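Local structure of protein FAM179B (Mus musculus, 5DN7) at residues K19-P24 / H61-G66; H28-D33 / V44-Q49; V113-D118 / Q125-I130. The protein takes part in ciliogenesis, binding microtubules and promoting their polymerization through TOG regions built of HEAT-type repeats, of which this chain is TOG region 2. One frame throughout, in Å; residues are numbered along the deposited sequence.

Interaction 1: residues K19-P24 / H61-G66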
loop_
_atom_site.group_PDB
_atom_site.type_symbol
_atom_site.label_atom_id
_atom_site.label_comp_id
_atom_site.label_asym_id
_atom_site.label_seq_id
_atom_site.Cartn_x
_atom_site.Cartn_y
_atom_site.Cartn_z
ATOM N N LYS A 19 2.942 28.326 9.015
ATOM C CA LYS A 19 2.673 27.140 9.825
ATOM C C LYS A 19 3.526 25.977 9.321
ATOM O O LYS A 19 3.652 25.773 8.105
ATOM C CB LYS A 19 1.186 26.777 9.773
ATOM C CG LYS A 19 0.768 25.702 10.752
ATOM C CD LYS A 19 0.744 26.229 12.179
ATOM C CE LYS A 19 0.316 25.140 13.152
ATOM N NZ LYS A 19 0.059 25.681 14.507
ATOM N N PHE A 20 4.132 25.240 10.253
ATOM C CA PHE A 20 5.041 24.143 9.907
ATOM C C PHE A 20 6.166 24.586 8.972
ATOM O O PHE A 20 6.773 23.746 8.298
ATOM C CB PHE A 20 4.271 22.989 9.252
ATOM C CG PHE A 20 3.042 22.575 10.006
ATOM C CD1 PHE A 20 3.106 22.292 11.360
ATOM C CD2 PHE A 20 1.815 22.480 9.359
ATOM C CE1 PHE A 20 1.977 21.913 12.059
ATOM C CE2 PHE A 20 0.673 22.105 10.055
ATOM C CZ PHE A 20 0.754 21.820 11.405
ATOM N N GLU A 21 6.429 25.896 8.927
ATOM C CA GLU A 21 7.401 26.498 7.998
ATOM C C GLU A 21 6.973 26.390 6.530
ATOM O O GLU A 21 7.772 26.641 5.631
ATOM C CB GLU A 21 8.787 25.854 8.158
ATOM C CG GLU A 21 9.282 25.731 9.583
ATOM C CD GLU A 21 10.586 26.473 9.808
ATOM O OE1 GLU A 21 10.977 27.280 8.937
ATOM O OE2 GLU A 21 11.225 26.238 10.854
ATOM N N ILE A 22 5.720 26.020 6.289
ATOM C CA ILE A 22 5.251 25.773 4.929
ATOM C C ILE A 22 3.968 26.536 4.604
ATOM O O ILE A 22 3.882 27.215 3.583
ATOM C CB ILE A 22 5.003 24.261 4.687
ATOM C CG1 ILE A 22 6.157 23.428 5.250
ATOM C CG2 ILE A 22 4.825 23.983 3.205
ATOM C CD1 ILE A 22 5.813 21.971 5.485
ATOM N N ILE A 23 2.976 26.425 5.482
ATOM C CA ILE A 23 1.638 26.927 5.197
ATOM C C ILE A 23 1.359 28.291 5.815
ATOM O O ILE A 23 1.414 28.443 7.029
ATOM C CB ILE A 23 0.565 25.959 5.713
ATOM C CG1 ILE A 23 0.976 24.508 5.457
ATOM C CG2 ILE A 23 -0.784 26.272 5.088
ATOM C CD1 ILE A 23 0.075 23.514 6.150
ATOM N N PRO A 24 1.042 29.283 4.972
ATOM C CA PRO A 24 0.510 30.582 5.401
ATOM C C PRO A 24 -0.730 30.411 6.285
ATOM O O PRO A 24 -1.618 29.649 5.890
ATOM C CB PRO A 24 0.153 31.259 4.077
ATOM C CG PRO A 24 1.079 30.635 3.083
ATOM C CD PRO A 24 1.229 29.216 3.513
ATOM N N HIS A 61 12.591 18.736 11.691
ATOM C CA HIS A 61 11.844 17.506 11.897
ATOM C C HIS A 61 10.469 17.709 12.538
ATOM O O HIS A 61 9.469 17.152 12.068
ATOM C CB HIS A 61 12.675 16.553 12.755
ATOM C CG HIS A 61 11.961 15.287 13.108
ATOM N ND1 HIS A 61 11.947 14.185 12.281
ATOM C CD2 HIS A 61 11.224 14.953 14.194
ATOM C CE1 HIS A 61 11.232 13.226 12.844
ATOM N NE2 HIS A 61 10.786 13.665 14.007
ATOM N N ALA A 62 10.426 18.502 13.605
ATOM C CA ALA A 62 9.190 18.750 14.351
ATOM C C ALA A 62 8.090 19.340 13.466
ATOM O O ALA A 62 6.914 18.941 13.547
ATOM C CB ALA A 62 9.472 19.675 15.529
ATOM N N SER A 63 8.483 20.286 12.620
ATOM C CA SER A 63 7.556 20.897 11.682
ATOM C C SER A 63 7.038 19.878 10.663
ATOM O O SER A 63 5.841 19.823 10.420
ATOM C CB SER A 63 8.211 22.085 10.972
ATOM O OG SER A 63 8.230 23.228 11.812
ATOM N N LEU A 64 7.926 19.069 10.085
ATOM C CA LEU A 64 7.505 18.010 9.161
ATOM C C LEU A 64 6.508 17.035 9.808
ATOM O O LEU A 64 5.539 16.583 9.157
ATOM C CB LEU A 64 8.716 17.244 8.635
ATOM C CG LEU A 64 9.600 18.008 7.652
ATOM C CD1 LEU A 64 10.834 17.197 7.272
ATOM C CD2 LEU A 64 8.798 18.391 6.418
ATOM N N VAL A 65 6.747 16.723 11.084
ATOM C CA VAL A 65 5.828 15.902 11.873
ATOM C C VAL A 65 4.457 16.577 11.978
ATOM O O VAL A 65 3.401 15.932 11.797
ATOM C CB VAL A 65 6.383 15.631 13.302
ATOM C CG1 VAL A 65 5.352 14.910 14.167
ATOM C CG2 VAL A 65 7.659 14.817 13.235
ATOM N N GLY A 66 4.470 17.878 12.265
ATOM C CA GLY A 66 3.222 18.625 12.290
ATOM C C GLY A 66 2.458 18.548 10.969
ATOM O O GLY A 66 1.272 18.215 10.942
#
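The F20 ring lies between G66 of helix 61-74 on one face and a side chain of its own segment on the other. G66 C sits 3.6 Å from the plane on the first face, offset toward the rim; K19 CG covers the second face over its centre, and I23 CD1 meets the ring edge in plane. F20 belongs to a tight type I' turn closed by a classic beta bulge, in which K19 O accepts from both I22 N and I23 N, just before helix 25-32 in the HEAT solenoid of the TOG domain. The left-handed backbone at F20 and E21 makes the turn, whose F20 CA lies 4.5 Å from S63 CA. With F20 CG beside its backbone N (chi1 -49°), the ring runs along the helix toward G66, whose CA comes within 3.5 Å of F20 CE1. Having no side chain, the glycine presents bare backbone there; a CB would strike the ring. F20 also touches L70, further along this helix. S63 meets the turn itself, its CB 3.5 Å from F20 O, a van der Waals contact. At the exposed side, E21 CG lies 3.5 Å from S63 OG.

Interaction 2: residues H28-D33 / V44-Q49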
loop_
_atom_site.group_PDB
_atom_site.type_symbol
_atom_site.label_atom_id
_atom_site.label_comp_id
_atom_site.label_asym_id
_atom_site.label_seq_id
_atom_site.Cartn_x
_atom_site.Cartn_y
_atom_site.Cartn_z
ATOM N N HIS A 28 -3.845 27.735 6.132
ATOM C CA HIS A 28 -4.005 26.767 7.200
ATOM C C HIS A 28 -5.406 26.812 7.734
ATOM O O HIS A 28 -6.064 25.763 7.907
ATOM C CB HIS A 28 -3.007 27.035 8.320
ATOM C CG HIS A 28 -2.920 25.923 9.337
ATOM N ND1 HIS A 28 -2.579 26.142 10.620
ATOM C CD2 HIS A 28 -3.146 24.553 9.219
ATOM C CE1 HIS A 28 -2.585 24.974 11.290
ATOM N NE2 HIS A 28 -2.932 24.003 10.431
ATOM N N ALA A 29 -5.882 28.023 8.001
ATOM C CA ALA A 29 -7.238 28.242 8.485
ATOM C C ALA A 29 -8.251 27.692 7.487
ATOM O O ALA A 29 -9.197 27.014 7.881
ATOM C CB ALA A 29 -7.489 29.720 8.743
ATOM N N ARG A 30 -8.061 27.966 6.199
ATOM C CA ARG A 30 -8.965 27.373 5.200
ATOM C C ARG A 30 -8.901 25.840 5.116
ATOM O O ARG A 30 -9.863 25.197 4.692
ATOM C CB ARG A 30 -8.698 27.963 3.818
ATOM C CG ARG A 30 -9.359 29.305 3.591
ATOM C CD ARG A 30 -8.616 30.095 2.545
ATOM N NE ARG A 30 -8.462 29.350 1.303
ATOM C CZ ARG A 30 -7.502 29.593 0.421
ATOM N NH1 ARG A 30 -6.612 30.548 0.667
ATOM N NH2 ARG A 30 -7.416 28.879 -0.696
ATOM N N LEU A 31 -7.770 25.263 5.513
ATOM C CA LEU A 31 -7.596 23.816 5.476
ATOM C C LEU A 31 -8.262 23.172 6.680
ATOM O O LEU A 31 -8.807 22.075 6.575
ATOM C CB LEU A 31 -6.111 23.438 5.435
ATOM C CG LEU A 31 -5.311 23.761 4.171
ATOM C CD1 LEU A 31 -3.813 23.794 4.473
ATOM C CD2 LEU A 31 -5.617 22.773 3.043
ATOM N N LEU A 32 -8.223 23.849 7.824
ATOM C CA LEU A 32 -8.809 23.274 9.038
ATOM C C LEU A 32 -10.290 23.623 9.245
ATOM O O LEU A 32 -11.049 22.816 9.785
ATOM C CB LEU A 32 -8.000 23.697 10.264
ATOM C CG LEU A 32 -6.772 22.822 10.513
ATOM C CD1 LEU A 32 -6.115 23.171 11.838
ATOM C CD2 LEU A 32 -7.151 21.342 10.473
ATOM N N ASP A 33 -10.743 24.741 8.737
ATOM C CA ASP A 33 -12.137 25.077 8.901
ATOM C C ASP A 33 -13.011 24.716 7.720
ATOM O O ASP A 33 -13.855 25.499 7.339
ATOM C CB ASP A 33 -12.272 26.566 9.203
ATOM C CG ASP A 33 -11.539 26.960 10.446
ATOM O OD1 ASP A 33 -11.111 26.068 11.205
ATOM O OD2 ASP A 33 -11.381 28.162 10.672
ATOM N N VAL A 44 -6.529 22.702 -0.388
ATOM C CA VAL A 44 -5.648 21.567 -0.587
ATOM C C VAL A 44 -4.811 21.686 -1.878
ATOM O O VAL A 44 -3.600 21.382 -1.892
ATOM C CB VAL A 44 -6.461 20.255 -0.615
ATOM C CG1 VAL A 44 -5.557 19.072 -0.933
ATOM C CG2 VAL A 44 -7.176 20.040 0.701
ATOM N N GLU A 45 -5.434 22.134 -2.963
ATOM C CA GLU A 45 -4.677 22.220 -4.205
ATOM C C GLU A 45 -3.675 23.381 -4.160
ATOM O O GLU A 45 -2.554 23.281 -4.682
ATOM C CB GLU A 45 -5.610 22.358 -5.393
ATOM C CG GLU A 45 -4.920 22.859 -6.618
ATOM C CD GLU A 45 -4.548 21.713 -7.516
ATOM O OE1 GLU A 45 -4.677 20.557 -7.050
ATOM O OE2 GLU A 45 -4.106 21.958 -8.662
ATOM N N GLU A 46 -4.079 24.474 -3.519
ATOM C CA GLU A 46 -3.157 25.564 -3.197
ATOM C C GLU A 46 -1.922 25.020 -2.465
ATOM O O GLU A 46 -0.778 25.299 -2.846
ATOM C CB GLU A 46 -3.866 26.614 -2.340
ATOM C CG GLU A 46 -3.686 28.052 -2.795
ATOM C CD GLU A 46 -4.731 28.980 -2.183
ATOM O OE1 GLU A 46 -5.922 28.878 -2.560
ATOM O OE2 GLU A 46 -4.369 29.802 -1.311
ATOM N N LEU A 47 -2.176 24.233 -1.421
ATOM C CA LEU A 47 -1.128 23.563 -0.666
ATOM C C LEU A 47 -0.204 22.769 -1.578
ATOM O O LEU A 47 1.016 22.862 -1.463
ATOM C CB LEU A 47 -1.741 22.646 0.390
ATOM C CG LEU A 47 -0.740 21.961 1.317
ATOM C CD1 LEU A 47 0.270 22.975 1.830
ATOM C CD2 LEU A 47 -1.486 21.286 2.479
ATOM N N LYS A 48 -0.785 21.997 -2.491
ATOM C CA LYS A 48 0.027 21.257 -3.461
ATOM C C LYS A 48 0.959 22.196 -4.246
ATOM O O LYS A 48 2.165 21.913 -4.450
ATOM C CB LYS A 48 -0.881 20.488 -4.416
ATOM C CG LYS A 48 -0.194 19.360 -5.150
ATOM C CD LYS A 48 -1.168 18.625 -6.046
ATOM C CE LYS A 48 -1.349 19.352 -7.362
ATOM N NZ LYS A 48 -2.032 18.489 -8.367
ATOM N N GLN A 49 0.398 23.328 -4.664
ATOM C CA GLN A 49 1.185 24.324 -5.375
ATOM C C GLN A 49 2.372 24.759 -4.530
ATOM O O GLN A 49 3.503 24.786 -5.017
ATOM C CB GLN A 49 0.326 25.534 -5.752
ATOM C CG GLN A 49 -0.890 25.198 -6.620
ATOM C CD GLN A 49 -0.524 24.554 -7.947
ATOM O OE1 GLN A 49 -0.343 25.244 -8.951
ATOM N NE2 GLN A 49 -0.407 23.223 -7.959
#
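NH1 of R30 is gripped by two carboxylates: E46 OE2 accepts from it at 3.1 Å across the contact, and E26, one turn earlier on R30's own helix, forms a second salt bridge to it. R30 and E46 make a two-point (bidentate) salt bridge, but a twisted one: NH1 meets OE2 on its syn side yet 24° out of the carboxylate plane, the carboxylate and guanidinium planes are turned 47° against each other, and the hydrogen bond is bent. The second bond, R30 NH2 to E46 OE1, is modelled at 2.4 Å, a length too short to be taken literally. The two long side chains cross at about a right angle: that of E46 runs extended beyond CG, while R30 bends at chi3 to bring the edge of its guanidinium to the carboxylate. A weak bond from Q42 to E46 OE1 adds to the hold, and the guanidinium would be expected to help keep E46 and E26 ionised.

Beside this ionic pair lies a buried apolar patch centred on L31, which points both its methyl groups at helix 40-52. L31 CD2 reaches V44 at two places, 3.6 Å from the V44 backbone N and 3.9 Å from V44 CG2. L31 CD1 meets L47 CD2 at 4.0 Å, these side chains also crossing at about a right angle. I23, from the turn preceding helix 25-32, packs on both L31 and L47, and V44 continues the apolar contacts to V89 of helix 80-97.

The axes of the short segments 28-32 and 44-49 approach to 10.2 Å and run roughly antiparallel, at 138° between their directions. A seam of L31, V44 and L47 with a salt bridge at its border joins the two helices of one helical hairpin, the building unit of a HEAT-repeat solenoid.

Interaction 3: residues V113-D118 / Q125-I130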
loop_
_atom_site.group_PDB
_atom_site.type_symbol
_atom_site.label_atom_id
_atom_site.label_comp_id
_atom_site.label_asym_id
_atom_site.label_seq_id
_atom_site.Cartn_x
_atom_site.Cartn_y
_atom_site.Cartn_z
ATOM N N VAL A 113 -2.744 3.559 4.733
ATOM C CA VAL A 113 -3.631 2.454 5.038
ATOM C C VAL A 113 -5.052 2.976 5.306
ATOM O O VAL A 113 -6.040 2.339 4.897
ATOM C CB VAL A 113 -3.133 1.628 6.254
ATOM C CG1 VAL A 113 -4.218 0.641 6.703
ATOM C CG2 VAL A 113 -1.851 0.888 5.901
ATOM N N LYS A 114 -5.159 4.125 5.979
ATOM C CA LYS A 114 -6.474 4.726 6.207
ATOM C C LYS A 114 -7.369 4.800 4.950
ATOM O O LYS A 114 -8.555 4.479 5.019
ATOM C CB LYS A 114 -6.322 6.132 6.788
ATOM C CG LYS A 114 -7.661 6.797 7.065
ATOM C CD LYS A 114 -7.508 8.242 7.516
ATOM C CE LYS A 114 -6.822 8.338 8.862
ATOM N NZ LYS A 114 -6.686 9.748 9.316
ATOM N N VAL A 115 -6.814 5.217 3.809
ATOM C CA VAL A 115 -7.625 5.424 2.611
ATOM C C VAL A 115 -7.807 4.150 1.777
ATOM O O VAL A 115 -8.451 4.184 0.739
ATOM C CB VAL A 115 -7.031 6.529 1.692
ATOM C CG1 VAL A 115 -7.005 7.866 2.418
ATOM C CG2 VAL A 115 -5.634 6.126 1.151
ATOM N N LEU A 116 -7.243 3.030 2.214
ATOM C CA LEU A 116 -7.428 1.779 1.487
ATOM C C LEU A 116 -8.875 1.261 1.540
ATOM O O LEU A 116 -9.276 0.428 0.713
ATOM C CB LEU A 116 -6.505 0.708 2.030
ATOM C CG LEU A 116 -4.988 0.861 1.944
ATOM C CD1 LEU A 116 -4.398 -0.435 2.456
ATOM C CD2 LEU A 116 -4.515 1.155 0.529
ATOM N N ALA A 117 -9.639 1.724 2.530
ATOM C CA ALA A 117 -11.038 1.356 2.659
ATOM C C ALA A 117 -11.872 2.012 1.580
ATOM O O ALA A 117 -13.009 1.593 1.323
ATOM C CB ALA A 117 -11.576 1.749 4.027
ATOM N N ASP A 118 -11.314 3.047 0.960
ATOM C CA ASP A 118 -12.057 3.848 0.004
ATOM C C ASP A 118 -11.947 3.243 -1.390
ATOM O O ASP A 118 -10.875 3.216 -1.992
ATOM C CB ASP A 118 -11.552 5.297 0.014
ATOM C CG ASP A 118 -12.364 6.210 -0.905
ATOM O OD1 ASP A 118 -13.338 5.731 -1.543
ATOM O OD2 ASP A 118 -12.037 7.417 -0.971
ATOM N N GLN A 125 -5.242 5.226 -7.339
ATOM C CA GLN A 125 -4.143 5.788 -8.131
ATOM C C GLN A 125 -3.122 6.459 -7.209
ATOM O O GLN A 125 -1.902 6.165 -7.253
ATOM C CB GLN A 125 -4.642 6.814 -9.150
ATOM C CG GLN A 125 -5.117 6.237 -10.456
ATOM C CD GLN A 125 -5.759 7.286 -11.353
ATOM O OE1 GLN A 125 -5.910 8.450 -10.961
ATOM N NE2 GLN A 125 -6.168 6.873 -12.552
ATOM N N GLU A 126 -3.630 7.361 -6.368
ATOM C CA GLU A 126 -2.684 8.067 -5.507
ATOM C C GLU A 126 -2.001 7.166 -4.463
ATOM O O GLU A 126 -0.776 7.271 -4.251
ATOM C CB GLU A 126 -3.370 9.247 -4.823
ATOM C CG GLU A 126 -3.887 10.268 -5.832
ATOM C CD GLU A 126 -2.781 10.803 -6.734
ATOM O OE1 GLU A 126 -1.629 10.939 -6.262
ATOM O OE2 GLU A 126 -3.054 11.088 -7.922
ATOM N N TYR A 127 -2.736 6.262 -3.819
ATOM C CA TYR A 127 -2.022 5.510 -2.793
ATOM C C TYR A 127 -1.080 4.462 -3.400
ATOM O O TYR A 127 -0.058 4.133 -2.790
ATOM C CB TYR A 127 -2.966 4.893 -1.747
ATOM C CG TYR A 127 -3.923 3.790 -2.127
ATOM C CD1 TYR A 127 -3.473 2.542 -2.559
ATOM C CD2 TYR A 127 -5.299 3.964 -1.935
ATOM C CE1 TYR A 127 -4.374 1.520 -2.853
ATOM C CE2 TYR A 127 -6.200 2.958 -2.220
ATOM C CZ TYR A 127 -5.740 1.741 -2.674
ATOM O OH TYR A 127 -6.656 0.753 -2.952
ATOM N N MET A 128 -1.376 3.970 -4.596
ATOM C CA MET A 128 -0.426 3.079 -5.263
ATOM C C MET A 128 0.861 3.844 -5.610
ATOM O O MET A 128 1.998 3.306 -5.436
ATOM C CB MET A 128 -1.029 2.450 -6.525
ATOM C CG MET A 128 -2.069 1.342 -6.283
ATOM S SD MET A 128 -1.566 0.105 -5.039
ATOM C CE MET A 128 0.037 -0.448 -5.660
ATOM N N LYS A 129 0.700 5.085 -6.085
ATOM C CA LYS A 129 1.903 5.918 -6.287
ATOM C C LYS A 129 2.731 6.016 -5.009
ATOM O O LYS A 129 3.970 5.783 -5.005
ATOM C CB LYS A 129 1.534 7.327 -6.761
ATOM C CG LYS A 129 1.072 7.411 -8.215
ATOM C CD LYS A 129 0.422 8.770 -8.454
ATOM C CE LYS A 129 -0.058 8.917 -9.875
ATOM N NZ LYS A 129 -1.055 10.022 -9.939
ATOM N N ILE A 130 2.046 6.329 -3.906
ATOM C CA ILE A 130 2.767 6.457 -2.638
ATOM C C ILE A 130 3.504 5.167 -2.243
ATOM O O ILE A 130 4.712 5.197 -1.980
ATOM C CB ILE A 130 1.832 6.887 -1.503
ATOM C CG1 ILE A 130 1.376 8.322 -1.744
ATOM C CG2 ILE A 130 2.565 6.850 -0.185
ATOM C CD1 ILE A 130 0.054 8.654 -1.122
#
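L116 and Y127 meet in a CH-pi contact that joins 113-118, continuing from helix 105-114, to helix 121-138, the helical hairpin of one predicted HEAT repeat. The CD2 methyl of L116 stands almost on the normal of the tyrosine ring, 3.4 Å from its centroid and 10° off that normal, so all six ring carbons lie at similar distances from it, CE1 closest at 3.4 Å. The CB of L116 does not aim at helix 121-138; its CG, anti to the carbonyl carbon, turns the branch toward that helix so that CD2 lands on the face. The tyrosine comes out to meet it by taking the crowded position at its first torsion (chi1 67°).

The other apolar contact is made by V115, whose CG2 lies 3.8 Å from Y127 CD2. The two side chains slide past each other in opposite directions. V115 also leans on V83 and L87 of helix 80-97, and L116 on F131 of helix 121-138, so the ring belongs to a wider apolar core of the TOG solenoid.

The polar bonds do not run between the two segments. Y127 OH is hydrogen-bonded to E161 OE1 of helix 156-172, which satisfies the buried hydroxyl. Within 125-130, K129 NZ forms a salt bridge to E126 OE2 (3.0 Å), approaching from above the carboxylate plane; E126 also packs on L87 and Q88.

Replacing Y127 with an alanine would probably strip L116 CD2 of the ring face it rests on, open a gap beside V115, and deprive E161 of a hydroxyl partner.

Between these segments the chemistry is purely apolar and CH-pi, so the fit depends on shape, while the single hydroxyl, tied to helix 156-172, is likely to restrain the swing of the ring.

In the fold
From the N terminus, the chain enters through the turn at 19-24, runs along helix 25-32 and, after a connection not modelled at 34-38, returns on helix 40-52, where interaction 2 closes a short hairpin. It goes on to helix 61-74, and there interaction 1 closes a longer loop that contains the whole of that hairpin. The two contacts touch through K19 and I23, which both pack on H28, so the opening turn, the first hairpin and helix 61-74 form one unit at the N-terminal end. Interaction 3 follows in series, about 20 Å from interaction 2 between centres and without touching it. It closes another short hairpin, between helices 105-114 and 121-138, near the middle of the solenoid.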